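Local coordinates for aspartate carbamoyltransferase (Leishmania major, PDB 7K46), which probably catalyses the transfer of a carbamoyl group from carbamoyl phosphate to L-aspartate, an early step of de novo pyrimidine synthesis, at residues 39-44 and 310-315; 46-51 and 321-326; 74-79 and 317-322. All blocks are in the same frame, centred on the assembly; numbering follows the deposited sequence. Where two conformers were deposited one is given.

Contact 1: residues 39-44 and 310-315; sequences HIEAGK and QMRYGL
The guanidinium of Arg-312 receives the carboxylate of Glu-41 at its edge, and the two flat groups are nearly coplanar, their planes only 12° apart. Across this contact OE2 of Glu-41 does all the bonding: it lies 2.8 Å from NE of Arg-312, close to the guanidinium plane, and takes that N-H almost straight (166°) through its anti lone pair, the one turned away from OE1. A second bond, from NH2 of Arg-312 to the same Glu-41 OE2, is weak at 3.3 Å. One oxygen thus straddles the NE-NH2 edge, in contrast to the fork in which each carboxylate oxygen takes its own N-H. The two side chains come from opposite directions; that of Arg-312 leaves its helix with CG anti to the backbone N (chi1 -176°) and runs extended to NE. Together the two side chains span the 11.1 Å between CA of Glu-41 and CA of Arg-312. Glu-41 OE1 turns to Lys-37, while NH1 of Arg-312 bonds the carbonyl of Ser-105 of the second subunit, so the ion pair is part of a polar network that reaches that subunit. Just beyond Glu-41, Gly-43 takes a positive phi and closes helix 23-41. The whole is a surface interhelical salt bridge, set between a helix that ends in a Schellman motif and the C-terminal helix 309-326.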
ATOM      1  N   HIS A  39       7.517  -9.693 -24.336  1.00 23.21           N
ATOM      2  CA  HIS A  39       6.560  -8.598 -24.501  1.00 28.40           C
ATOM      3  C   HIS A  39       6.882  -7.434 -23.570  1.00 25.28           C
ATOM      4  O   HIS A  39       7.059  -6.293 -24.014  1.00 24.29           O
ATOM      5  CB  HIS A  39       5.158  -9.154 -24.225  1.00 22.45           C
ATOM      6  CG  HIS A  39       4.031  -8.191 -24.445  1.00 24.51           C
ATOM      7  ND1 HIS A  39       3.412  -8.036 -25.668  1.00 24.44           N
ATOM      8  CD2 HIS A  39       3.361  -7.390 -23.581  1.00 22.36           C
ATOM      9  CE1 HIS A  39       2.434  -7.154 -25.558  1.00 26.88           C
ATOM     10  NE2 HIS A  39       2.379  -6.748 -24.300  1.00 22.49           N
ATOM     11  N   ILE A  40       6.978  -7.716 -22.267  1.00 20.01           N
ATOM     12  CA  ILE A  40       7.184  -6.662 -21.275  1.00 19.94           C
ATOM     13  C   ILE A  40       8.534  -5.989 -21.471  1.00 25.08           C
ATOM     14  O   ILE A  40       8.652  -4.759 -21.389  1.00 24.94           O
ATOM     15  CB  ILE A  40       7.039  -7.249 -19.857  1.00 21.60           C
ATOM     16  CG1 ILE A  40       5.607  -7.757 -19.627  1.00 21.03           C
ATOM     17  CG2 ILE A  40       7.448  -6.213 -18.795  1.00 21.82           C
ATOM     18  CD1 ILE A  40       4.557  -6.656 -19.463  1.00 19.91           C
ATOM     19  N   GLU A  41       9.578  -6.774 -21.746  1.00 26.62           N
ATOM     20  CA  GLU A  41      10.896  -6.170 -21.880  1.00 29.02           C
ATOM     21  C   GLU A  41      11.035  -5.389 -23.173  1.00 30.15           C
ATOM     22  O   GLU A  41      11.938  -4.554 -23.284  1.00 35.12           O
ATOM     23  CB  GLU A  41      11.978  -7.243 -21.751  1.00 28.11           C
ATOM     24  CG  GLU A  41      12.031  -7.769 -20.320  1.00 26.50           C
ATOM     25  CD  GLU A  41      13.146  -8.757 -20.074  1.00 36.59           C
ATOM     26  OE1 GLU A  41      13.720  -9.282 -21.052  1.00 31.37           O
ATOM     27  OE2 GLU A  41      13.440  -9.013 -18.889  1.00 31.21           O
ATOM     28  N   ALA A  42      10.150  -5.620 -24.140  1.00 29.22           N
ATOM     29  CA  ALA A  42      10.064  -4.764 -25.310  1.00 29.00           C
ATOM     30  C   ALA A  42       9.338  -3.454 -25.029  1.00 32.46           C
ATOM     31  O   ALA A  42       9.213  -2.633 -25.942  1.00 30.63           O
ATOM     32  CB  ALA A  42       9.368  -5.502 -26.458  1.00 32.57           C
ATOM     33  N   GLY A  43       8.863  -3.236 -23.803  1.00 26.80           N
ATOM     34  CA  GLY A  43       8.131  -2.028 -23.465  1.00 32.21           C
ATOM     35  C   GLY A  43       6.633  -2.092 -23.693  1.00 31.09           C
ATOM     36  O   GLY A  43       5.938  -1.109 -23.410  1.00 33.04           O
ATOM     37  N   LYS A  44       6.114  -3.206 -24.201  1.00 28.05           N
ATOM     38  CA  LYS A  44       4.686  -3.355 -24.427  1.00 24.23           C
ATOM     39  C   LYS A  44       3.988  -3.687 -23.110  1.00 26.00           C
ATOM     40  O   LYS A  44       4.567  -4.318 -22.222  1.00 24.58           O
ATOM     41  CB  LYS A  44       4.425  -4.451 -25.463  1.00 22.88           C
ATOM     42  CG  LYS A  44       5.068  -4.182 -26.826  1.00 25.66           C
ATOM     43  CD  LYS A  44       4.898  -5.367 -27.767  1.00 27.07           C
ATOM     44  CE  LYS A  44       5.796  -5.233 -28.989  1.00 43.18           C
ATOM     45  NZ  LYS A  44       5.612  -6.375 -29.920  1.00 46.42           N
ATOM     46  N   GLN A 310      16.813 -15.084 -11.303  1.00 17.06           N
ATOM     47  CA  GLN A 310      15.800 -15.993 -10.772  1.00 16.34           C
ATOM     48  C   GLN A 310      14.576 -15.232 -10.250  1.00 20.36           C
ATOM     49  O   GLN A 310      13.429 -15.657 -10.455  1.00 17.26           O
ATOM     50  CB  GLN A 310      16.463 -16.832  -9.668  1.00 16.01           C
ATOM     51  CG  GLN A 310      15.651 -17.943  -9.020  1.00 14.96           C
ATOM     52  CD  GLN A 310      16.507 -18.767  -8.055  1.00 19.76           C
ATOM     53  OE1 GLN A 310      17.737 -18.627  -8.026  1.00 18.65           O
ATOM     54  NE2 GLN A 310      15.867 -19.649  -7.286  1.00 14.81           N
ATOM     55  N   MET A 311      14.800 -14.098  -9.578  1.00 15.60           N
ATOM     56  CA  MET A 311      13.678 -13.305  -9.072  1.00 17.23           C
ATOM     57  C   MET A 311      12.856 -12.702 -10.196  1.00 18.49           C
ATOM     58  O   MET A 311      11.633 -12.558 -10.058  1.00 18.65           O
ATOM     59  CB  MET A 311      14.180 -12.194  -8.146  1.00 17.34           C
ATOM     60  CG  MET A 311      14.645 -12.715  -6.794  1.00 16.44           C
ATOM     61  SD  MET A 311      15.137 -11.385  -5.690  1.00 18.10           S
ATOM     62  CE  MET A 311      16.773 -10.988  -6.315  1.00 18.49           C
ATOM     63  N   ARG A 312      13.501 -12.327 -11.305  1.00 15.34           N
ATOM     64  CA  ARG A 312      12.755 -11.781 -12.432  1.00 18.29           C
ATOM     65  C   ARG A 312      11.969 -12.877 -13.146  1.00 21.21           C
ATOM     66  O   ARG A 312      10.831 -12.654 -13.584  1.00 18.13           O
ATOM     67  CB  ARG A 312      13.707 -11.057 -13.384  1.00 19.60           C
ATOM     68  CG  ARG A 312      13.005 -10.355 -14.550  1.00 23.53           C
ATOM     69  CD  ARG A 312      13.796  -9.136 -15.011  1.00 24.57           C
ATOM     70  NE  ARG A 312      13.173  -8.422 -16.119  1.00 28.20           N
ATOM     71  CZ  ARG A 312      12.366  -7.379 -15.971  1.00 34.34           C
ATOM     72  NH1 ARG A 312      11.960  -6.987 -14.772  1.00 28.14           N
ATOM     73  NH2 ARG A 312      11.960  -6.709 -17.053  1.00 31.55           N
ATOM     74  N   TYR A 313      12.537 -14.080 -13.250  1.00 15.10           N
ATOM     75  CA  TYR A 313      11.720 -15.204 -13.689  1.00 17.72           C
ATOM     76  C   TYR A 313      10.527 -15.409 -12.764  1.00 19.35           C
ATOM     77  O   TYR A 313       9.444 -15.770 -13.232  1.00 16.60           O
ATOM     78  CB  TYR A 313      12.562 -16.479 -13.784  1.00 16.42           C
ATOM     79  CG  TYR A 313      13.597 -16.416 -14.881  1.00 17.21           C
ATOM     80  CD1 TYR A 313      13.221 -16.250 -16.206  1.00 17.92           C
ATOM     81  CD2 TYR A 313      14.954 -16.532 -14.587  1.00 21.78           C
ATOM     82  CE1 TYR A 313      14.172 -16.183 -17.225  1.00 24.73           C
ATOM     83  CE2 TYR A 313      15.914 -16.474 -15.594  1.00 21.10           C
ATOM     84  CZ  TYR A 313      15.515 -16.294 -16.910  1.00 25.75           C
ATOM     85  OH  TYR A 313      16.474 -16.242 -17.901  1.00 29.70           O
ATOM     86  N   GLY A 314      10.692 -15.148 -11.461  1.00 15.18           N
ATOM     87  CA  GLY A 314       9.553 -15.223 -10.556  1.00 15.26           C
ATOM     88  C   GLY A 314       8.441 -14.249 -10.918  1.00 19.66           C
ATOM     89  O   GLY A 314       7.258 -14.597 -10.868  1.00 15.28           O
ATOM     90  N   LEU A 315       8.807 -13.019 -11.295  1.00 17.08           N
ATOM     91  CA  LEU A 315       7.802 -12.061 -11.755  1.00 15.14           C
ATOM     92  C   LEU A 315       7.000 -12.622 -12.929  1.00 17.89           C
ATOM     93  O   LEU A 315       5.766 -12.594 -12.928  1.00 14.96           O
ATOM     94  CB  LEU A 315       8.474 -10.740 -12.150  1.00 14.62           C
ATOM     95  CG  LEU A 315       7.572  -9.737 -12.889  1.00 14.75           C
ATOM     96  CD1 LEU A 315       6.502  -9.149 -11.957  1.00 14.65           C
ATOM     97  CD2 LEU A 315       8.410  -8.612 -13.512  1.00 15.67           C
TER

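Contact 2: residues 46-51 and 321-326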
ATOM      1  N   ILE A  46       0.340  -4.885 -20.764  1.00 20.57           N
ATOM      2  CA  ILE A  46      -0.752  -5.851 -20.709  1.00 22.82           C
ATOM      3  C   ILE A  46      -1.845  -5.281 -19.821  1.00 23.11           C
ATOM      4  O   ILE A  46      -1.576  -4.875 -18.686  1.00 22.25           O
ATOM      5  CB  ILE A  46      -0.283  -7.219 -20.177  1.00 21.52           C
ATOM      6  CG1 ILE A  46       0.824  -7.787 -21.071  1.00 23.25           C
ATOM      7  CG2 ILE A  46      -1.469  -8.194 -20.101  1.00 19.99           C
ATOM      8  CD1 ILE A  46       1.526  -9.017 -20.463  1.00 24.44           C
ATOM      9  N   ASP A  47      -3.075  -5.250 -20.333  1.00 23.20           N
ATOM     10  CA  ASP A  47      -4.180  -4.619 -19.625  1.00 27.30           C
ATOM     11  C   ASP A  47      -5.333  -5.583 -19.377  1.00 24.47           C
ATOM     12  O   ASP A  47      -6.428  -5.147 -18.991  1.00 25.03           O
ATOM     13  CB  ASP A  47      -4.669  -3.395 -20.412  1.00 30.47           C
ATOM     14  CG  ASP A  47      -5.282  -2.332 -19.520  1.00 44.82           C
ATOM     15  OD1 ASP A  47      -4.644  -1.983 -18.495  1.00 45.29           O
ATOM     16  OD2 ASP A  47      -6.394  -1.844 -19.847  1.00 49.13           O
ATOM     17  N   THR A  48      -5.105  -6.880 -19.590  1.00 22.79           N
ATOM     18  CA  THR A  48      -6.169  -7.878 -19.552  1.00 27.51           C
ATOM     19  C   THR A  48      -6.903  -7.900 -18.215  1.00 23.40           C
ATOM     20  O   THR A  48      -8.115  -8.155 -18.175  1.00 22.67           O
ATOM     21  CB  THR A  48      -5.575  -9.258 -19.852  1.00 26.28           C
ATOM     22  OG1 THR A  48      -4.863  -9.196 -21.095  1.00 28.88           O
ATOM     23  CG2 THR A  48      -6.676 -10.307 -19.969  1.00 26.47           C
ATOM     24  N   LEU A  49      -6.201  -7.636 -17.116  1.00 19.40           N
ATOM     25  CA  LEU A  49      -6.801  -7.723 -15.793  1.00 17.82           C
ATOM     26  C   LEU A  49      -7.237  -6.363 -15.254  1.00 21.02           C
ATOM     27  O   LEU A  49      -7.454  -6.227 -14.047  1.00 17.61           O
ATOM     28  CB  LEU A  49      -5.846  -8.419 -14.819  1.00 20.57           C
ATOM     29  CG  LEU A  49      -5.527  -9.895 -15.143  1.00 19.95           C
ATOM     30  CD1 LEU A  49      -4.782 -10.567 -13.989  1.00 17.30           C
ATOM     31  CD2 LEU A  49      -6.774 -10.711 -15.545  1.00 20.95           C
ATOM     32  N   ARG A  50      -7.411  -5.367 -16.122  1.00 20.67           N
ATOM     33  CA  ARG A  50      -7.944  -4.080 -15.692  0.50 22.16           C
ATOM     34  C   ARG A  50      -9.260  -4.278 -14.951  1.00 20.90           C
ATOM     35  O   ARG A  50     -10.147  -4.983 -15.425  1.00 18.37           O
ATOM     36  CB  ARG A  50      -8.156  -3.171 -16.905  0.50 24.76           C
ATOM     37  CG  ARG A  50      -8.462  -1.711 -16.572  0.50 28.97           C
ATOM     38  CD  ARG A  50      -8.840  -0.922 -17.824  0.50 28.98           C
ATOM     39  NE  ARG A  50     -10.190  -1.240 -18.277  0.50 34.51           N
ATOM     40  CZ  ARG A  50     -10.476  -2.077 -19.266  0.50 37.59           C
ATOM     41  NH1 ARG A  50      -9.523  -2.671 -19.969  0.50 40.26           N
ATOM     42  NH2 ARG A  50     -11.751  -2.327 -19.555  0.50 35.77           N
ATOM     43  N   GLY A  51      -9.380  -3.657 -13.777  1.00 19.58           N
ATOM     44  CA  GLY A  51     -10.595  -3.783 -12.999  1.00 21.60           C
ATOM     45  C   GLY A  51     -10.696  -5.020 -12.125  1.00 20.05           C
ATOM     46  O   GLY A  51     -11.719  -5.191 -11.452  1.00 23.83           O
ATOM     47  N   ILE A 321       0.767 -17.223 -14.244  1.00 14.23           N
ATOM     48  CA  ILE A 321      -0.210 -17.898 -13.393  1.00 17.89           C
ATOM     49  C   ILE A 321      -1.443 -17.028 -13.191  1.00 15.51           C
ATOM     50  O   ILE A 321      -2.577 -17.478 -13.405  1.00 15.82           O
ATOM     51  CB  ILE A 321       0.437 -18.293 -12.051  1.00 17.70           C
ATOM     52  CG1 ILE A 321       1.471 -19.416 -12.276  1.00 19.79           C
ATOM     53  CG2 ILE A 321      -0.639 -18.765 -11.049  1.00 15.13           C
ATOM     54  CD1 ILE A 321       2.367 -19.681 -11.079  1.00 16.15           C
ATOM     55  N   LEU A 322      -1.251 -15.774 -12.766  1.00 14.57           N
ATOM     56  CA  LEU A 322      -2.403 -14.908 -12.507  1.00 15.95           C
ATOM     57  C   LEU A 322      -3.230 -14.703 -13.768  1.00 18.98           C
ATOM     58  O   LEU A 322      -4.465 -14.726 -13.722  1.00 16.45           O
ATOM     59  CB  LEU A 322      -1.947 -13.553 -11.955  1.00 16.99           C
ATOM     60  CG  LEU A 322      -1.287 -13.551 -10.575  1.00 18.69           C
ATOM     61  CD1 LEU A 322      -0.601 -12.209 -10.315  1.00 17.98           C
ATOM     62  CD2 LEU A 322      -2.310 -13.859  -9.475  1.00 18.04           C
ATOM     63  N   PHE A 323      -2.559 -14.489 -14.904  1.00 17.49           N
ATOM     64  CA  PHE A 323      -3.252 -14.335 -16.180  1.00 16.87           C
ATOM     65  C   PHE A 323      -4.107 -15.556 -16.499  1.00 17.72           C
ATOM     66  O   PHE A 323      -5.243 -15.433 -16.976  1.00 20.89           O
ATOM     67  CB  PHE A 323      -2.209 -14.109 -17.279  1.00 17.80           C
ATOM     68  CG  PHE A 323      -2.777 -13.945 -18.657  1.00 23.46           C
ATOM     69  CD1 PHE A 323      -3.208 -12.702 -19.104  1.00 20.78           C
ATOM     70  CD2 PHE A 323      -2.824 -15.026 -19.537  1.00 23.30           C
ATOM     71  CE1 PHE A 323      -3.708 -12.548 -20.393  1.00 27.03           C
ATOM     72  CE2 PHE A 323      -3.322 -14.877 -20.822  1.00 23.68           C
ATOM     73  CZ  PHE A 323      -3.769 -13.640 -21.250  1.00 28.22           C
ATOM     74  N   SER A 324      -3.572 -16.744 -16.241  1.00 16.20           N
ATOM     75  CA  SER A 324      -4.296 -17.971 -16.558  1.00 17.86           C
ATOM     76  C   SER A 324      -5.440 -18.199 -15.580  1.00 19.45           C
ATOM     77  O   SER A 324      -6.529 -18.640 -15.972  1.00 20.16           O
ATOM     78  CB  SER A 324      -3.324 -19.154 -16.551  1.00 17.51           C
ATOM     79  OG  SER A 324      -2.305 -18.982 -17.535  1.00 20.86           O
ATOM     80  N   VAL A 325      -5.218 -17.888 -14.303  1.00 16.16           N
ATOM     81  CA  VAL A 325      -6.266 -18.074 -13.300  1.00 16.99           C
ATOM     82  C   VAL A 325      -7.456 -17.161 -13.584  1.00 20.96           C
ATOM     83  O   VAL A 325      -8.621 -17.583 -13.502  1.00 20.44           O
ATOM     84  CB  VAL A 325      -5.691 -17.840 -11.889  1.00 17.11           C
ATOM     85  CG1 VAL A 325      -6.824 -17.709 -10.849  1.00 18.11           C
ATOM     86  CG2 VAL A 325      -4.727 -18.981 -11.515  1.00 15.46           C
ATOM     87  N   LEU A 326      -7.187 -15.910 -13.966  1.00 16.61           N
ATOM     88  CA  LEU A 326      -8.218 -14.882 -14.015  1.00 20.06           C
ATOM     89  C   LEU A 326      -8.720 -14.550 -15.415  1.00 21.94           C
ATOM     90  O   LEU A 326      -9.690 -13.797 -15.540  1.00 23.80           O
ATOM     91  CB  LEU A 326      -7.704 -13.597 -13.354  1.00 20.19           C
ATOM     92  CG  LEU A 326      -7.550 -13.724 -11.840  1.00 20.29           C
ATOM     93  CD1 LEU A 326      -6.956 -12.429 -11.262  1.00 22.76           C
ATOM     94  CD2 LEU A 326      -8.892 -14.070 -11.186  1.00 18.59           C
TER
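Leu-49 reaches across to the last turn of helix 309-326 and meets Leu-326 with both of its methyls. Leu-49 CD2 lies 3.7 Å from Leu-326 CB, and Leu-49 CD1 comes within 4.0 Å of CD1 of Leu-326, the two side chains crossing at about a right angle. The same Leu-49 CD1 also approaches the carbonyl O of Leu-322, one turn earlier, at 4.2 Å; since that oxygen already accepts the backbone N-H of Leu-326, the methyl merely packs against a helical hydrogen bond. Beside this apolar pair, Thr-48 sits at the rim of the Phe-323 ring. Thr-48 OG1 is in the ring plane at the edge, 3.6 Å from Phe-323 CE1, while Thr-48 CG2 meets the same Phe-323 CE1 at 3.7 Å from beyond the rim, raised off the plane. A single ring corner thus touches both branches of the threonine. Phe-323 gets there because its CG stands anti to the backbone N (chi1 179°), which swings the ring out from the helix toward the loop.

The next shell fixes the loop. Residues 47-50 form a type I beta turn, closed by the bond from Arg-50 N to Asp-47 O, and Thr-48 and Leu-49 are its two central residues. In one of the two conformers of Arg-50, a salt bridge from its NH1 to Asp-47 OD2 (3.2 Å) spans the turn, and its NH2 is hydrogen-bonded to OG1 of Thr-45 of the third subunit. Farther out, Met-73 of helix 63-74 packs on Leu-49 and Leu-326, Met-36 of helix 23-41 touches Phe-323, and the loop leads on from helix 23-41 into strand 53-58, a central strand of the parallel sheet.

Contact 3: residues 74-79 and 317-322; sequences MRLGGS and MRMAIL
Met-319 points its CG away from its carbonyl carbon (chi1 -70°), extends through chi2 and then bends at chi3 (67°), which turns the terminal methyl onto the chain that leaves helix 63-74. Leu-76, with chi1 at -64°, sends both of its methyls the other way, toward helix 309-326. The setting is the alpha/beta fold of the carbamoyl-phosphate domain: helix 63-74 ends in a Schellman motif at Gly-77, whose positive phi ends the helix and redirects the chain toward strand 79-80, and the C-terminal helix packs across this connection.

Both side chains are buried, and they cross obliquely, Leu-76 CD2 resting 3.7 Å from CE of Met-319. The methionine methyl is shared, since CE of Met-319 also lies 3.7 Å from CB of Arg-75 and close to that residue's carbonyl oxygen. It therefore occupies the corner between two successive residues of the turn. Arg-75 contributes only this inner part of its side chain; beyond it the extended chain leads away, and its NH2 forms a salt bridge with Asp-108 and a hydrogen bond with the carbonyl O of Tyr-106, both of the second subunit. An aliphatic stem in the core and a charged tip at the trimer interface thus make one residue serve two surfaces. Around the pair, Ala-72 packs on Met-319 from helix 63-74, and Met-36 does so from helix 23-41. The other methyl of Leu-76, CD1, settles against the helix itself: it lies 3.5 Å from the carbonyl O of Met-319 and 3.9 Å from CB of Leu-322.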
ATOM      1  N   MET A  74      -0.027  -5.915 -11.181  1.00 14.05           N
ATOM      2  CA  MET A  74      -0.119  -4.585 -11.784  1.00 14.88           C
ATOM      3  C   MET A  74       0.387  -4.564 -13.227  1.00 17.51           C
ATOM      4  O   MET A  74      -0.120  -3.787 -14.046  1.00 16.29           O
ATOM      5  CB  MET A  74       0.643  -3.570 -10.922  1.00 17.00           C
ATOM      6  CG  MET A  74       0.028  -3.439  -9.525  1.00 20.75           C
ATOM      7  SD  MET A  74       0.953  -2.277  -8.489  1.00 23.18           S
ATOM      8  CE  MET A  74       0.143  -2.533  -6.896  1.00 23.68           C
ATOM      9  N   ARG A  75       1.373  -5.394 -13.559  1.00 16.09           N
ATOM     10  CA  ARG A  75       1.859  -5.470 -14.931  1.00 17.36           C
ATOM     11  C   ARG A  75       0.910  -6.239 -15.850  1.00 17.83           C
ATOM     12  O   ARG A  75       1.174  -6.331 -17.052  1.00 17.10           O
ATOM     13  CB  ARG A  75       3.252  -6.102 -14.954  1.00 17.90           C
ATOM     14  CG  ARG A  75       4.345  -5.206 -14.349  1.00 16.12           C
ATOM     15  CD  ARG A  75       5.711  -5.833 -14.568  1.00 16.62           C
ATOM     16  NE  ARG A  75       6.795  -4.982 -14.095  1.00 18.52           N
ATOM     17  CZ  ARG A  75       7.347  -4.009 -14.804  1.00 18.58           C
ATOM     18  NH1 ARG A  75       6.899  -3.693 -16.015  1.00 16.30           N
ATOM     19  NH2 ARG A  75       8.363  -3.324 -14.283  1.00 17.40           N
ATOM     20  N   LEU A  76      -0.169  -6.804 -15.314  1.00 17.48           N
ATOM     21  CA  LEU A  76      -1.270  -7.321 -16.115  1.00 18.30           C
ATOM     22  C   LEU A  76      -2.424  -6.337 -16.192  1.00 18.13           C
ATOM     23  O   LEU A  76      -3.471  -6.662 -16.769  1.00 18.31           O
ATOM     24  CB  LEU A  76      -1.759  -8.661 -15.537  1.00 17.24           C
ATOM     25  CG  LEU A  76      -0.709  -9.784 -15.604  1.00 17.03           C
ATOM     26  CD1 LEU A  76      -1.150 -10.976 -14.766  1.00 15.99           C
ATOM     27  CD2 LEU A  76      -0.419 -10.199 -17.052  1.00 16.05           C
ATOM     28  N   GLY A  77      -2.254  -5.136 -15.632  1.00 17.73           N
ATOM     29  CA  GLY A  77      -3.309  -4.149 -15.572  1.00 18.21           C
ATOM     30  C   GLY A  77      -4.209  -4.237 -14.357  1.00 23.03           C
ATOM     31  O   GLY A  77      -5.115  -3.405 -14.215  1.00 20.74           O
ATOM     32  N   GLY A  78      -3.984  -5.206 -13.467  1.00 16.66           N
ATOM     33  CA  GLY A  78      -4.852  -5.383 -12.320  1.00 15.41           C
ATOM     34  C   GLY A  78      -4.530  -4.439 -11.172  1.00 19.72           C
ATOM     35  O   GLY A  78      -3.538  -3.712 -11.184  1.00 17.26           O
ATOM     36  N   SER A  79      -5.403  -4.470 -10.165  1.00 17.15           N
ATOM     37  CA  SER A  79      -5.314  -3.638  -8.970  1.00 15.61           C
ATOM     38  C   SER A  79      -4.951  -4.492  -7.764  1.00 16.52           C
ATOM     39  O   SER A  79      -5.249  -5.686  -7.727  1.00 14.28           O
ATOM     40  CB  SER A  79      -6.652  -2.937  -8.691  1.00 16.47           C
ATOM     41  OG  SER A  79      -7.002  -2.073  -9.758  1.00 18.85           O
ATOM     42  N   MET A 317       6.699 -15.778 -14.100  1.00 15.88           N
ATOM     43  CA  MET A 317       5.913 -16.966 -13.775  1.00 16.11           C
ATOM     44  C   MET A 317       4.636 -16.583 -13.040  1.00 16.52           C
ATOM     45  O   MET A 317       3.560 -17.134 -13.306  1.00 15.26           O
ATOM     46  CB  MET A 317       6.749 -17.945 -12.942  1.00 16.29           C
ATOM     47  CG  MET A 317       5.969 -19.195 -12.452  1.00 15.64           C
ATOM     48  SD  MET A 317       5.206 -20.164 -13.779  1.00 17.60           S
ATOM     49  CE  MET A 317       6.630 -20.874 -14.644  1.00 16.37           C
ATOM     50  N   ARG A 318       4.725 -15.626 -12.119  1.00 14.92           N
ATOM     51  CA  ARG A 318       3.523 -15.238 -11.393  1.00 16.12           C
ATOM     52  C   ARG A 318       2.539 -14.497 -12.292  1.00 14.87           C
ATOM     53  O   ARG A 318       1.325 -14.648 -12.127  1.00 14.47           O
ATOM     54  CB  ARG A 318       3.911 -14.409 -10.171  1.00 15.25           C
ATOM     55  CG  ARG A 318       4.560 -15.279  -9.094  1.00 14.92           C
ATOM     56  CD  ARG A 318       5.083 -14.465  -7.906  1.00 15.30           C
ATOM     57  NE  ARG A 318       5.619 -15.383  -6.905  1.00 16.05           N
ATOM     58  CZ  ARG A 318       6.897 -15.478  -6.562  1.00 18.32           C
ATOM     59  NH1 ARG A 318       7.808 -14.649  -7.050  1.00 19.40           N
ATOM     60  NH2 ARG A 318       7.270 -16.429  -5.706  1.00 15.90           N
ATOM     61  N   MET A 319       3.033 -13.741 -13.275  1.00 14.37           N
ATOM     62  CA  MET A 319       2.142 -13.151 -14.275  1.00 13.40           C
ATOM     63  C   MET A 319       1.449 -14.231 -15.104  1.00 17.68           C
ATOM     64  O   MET A 319       0.239 -14.166 -15.349  1.00 15.64           O
ATOM     65  CB  MET A 319       2.934 -12.209 -15.189  1.00 15.47           C
ATOM     66  CG  MET A 319       3.414 -10.918 -14.511  1.00 14.91           C
ATOM     67  SD  MET A 319       4.415  -9.849 -15.594  1.00 17.90           S
ATOM     68  CE  MET A 319       3.209  -9.330 -16.822  1.00 15.71           C
ATOM     69  N   ALA A 320       2.212 -15.225 -15.568  1.00 14.91           N
ATOM     70  CA  ALA A 320       1.617 -16.318 -16.335  1.00 16.08           C
ATOM     71  C   ALA A 320       0.521 -17.005 -15.534  1.00 18.53           C
ATOM     72  O   ALA A 320      -0.547 -17.321 -16.067  1.00 16.31           O
ATOM     73  CB  ALA A 320       2.693 -17.334 -16.729  1.00 16.51           C
ATOM     74  N   ILE A 321       0.767 -17.223 -14.244  1.00 14.23           N
ATOM     75  CA  ILE A 321      -0.210 -17.898 -13.393  1.00 17.89           C
ATOM     76  C   ILE A 321      -1.443 -17.028 -13.191  1.00 15.51           C
ATOM     77  O   ILE A 321      -2.577 -17.478 -13.405  1.00 15.82           O
ATOM     78  CB  ILE A 321       0.437 -18.293 -12.051  1.00 17.70           C
ATOM     79  CG1 ILE A 321       1.471 -19.416 -12.276  1.00 19.79           C
ATOM     80  CG2 ILE A 321      -0.639 -18.765 -11.049  1.00 15.13           C
ATOM     81  CD1 ILE A 321       2.367 -19.681 -11.079  1.00 16.15           C
ATOM     82  N   LEU A 322      -1.251 -15.774 -12.766  1.00 14.57           N
ATOM     83  CA  LEU A 322      -2.403 -14.908 -12.507  1.00 15.95           C
ATOM     84  C   LEU A 322      -3.230 -14.703 -13.768  1.00 18.98           C
ATOM     85  O   LEU A 322      -4.465 -14.726 -13.722  1.00 16.45           O
ATOM     86  CB  LEU A 322      -1.947 -13.553 -11.955  1.00 16.99           C
ATOM     87  CG  LEU A 322      -1.287 -13.551 -10.575  1.00 18.69           C
ATOM     88  CD1 LEU A 322      -0.601 -12.209 -10.315  1.00 17.98           C
ATOM     89  CD2 LEU A 322      -2.310 -13.859  -9.475  1.00 18.04           C
TER

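Helix 309-326 supplies one side of all three contacts, a worked case of a C-terminal helix returning to the N-terminal part of the chain. Contacts 2 and 3 are practically one core, with centres about 5 Å apart: Leu-49 N lies 2.9 Å from Leu-76 O, a probable hydrogen bond, and Ile-46 CG2 packs on Leu-76 CD2 at 3.8 Å. Contact 1, a surface ion pair, lies about 11 Å from contact 3 between centres and joins it through Ile-40, whose CD1 is 4.0 Å from Met-319 CE. Contacts 1 and 3 both reach the second subunit; contact 3 also touches the third, as does contact 2 through one conformer of Arg-50.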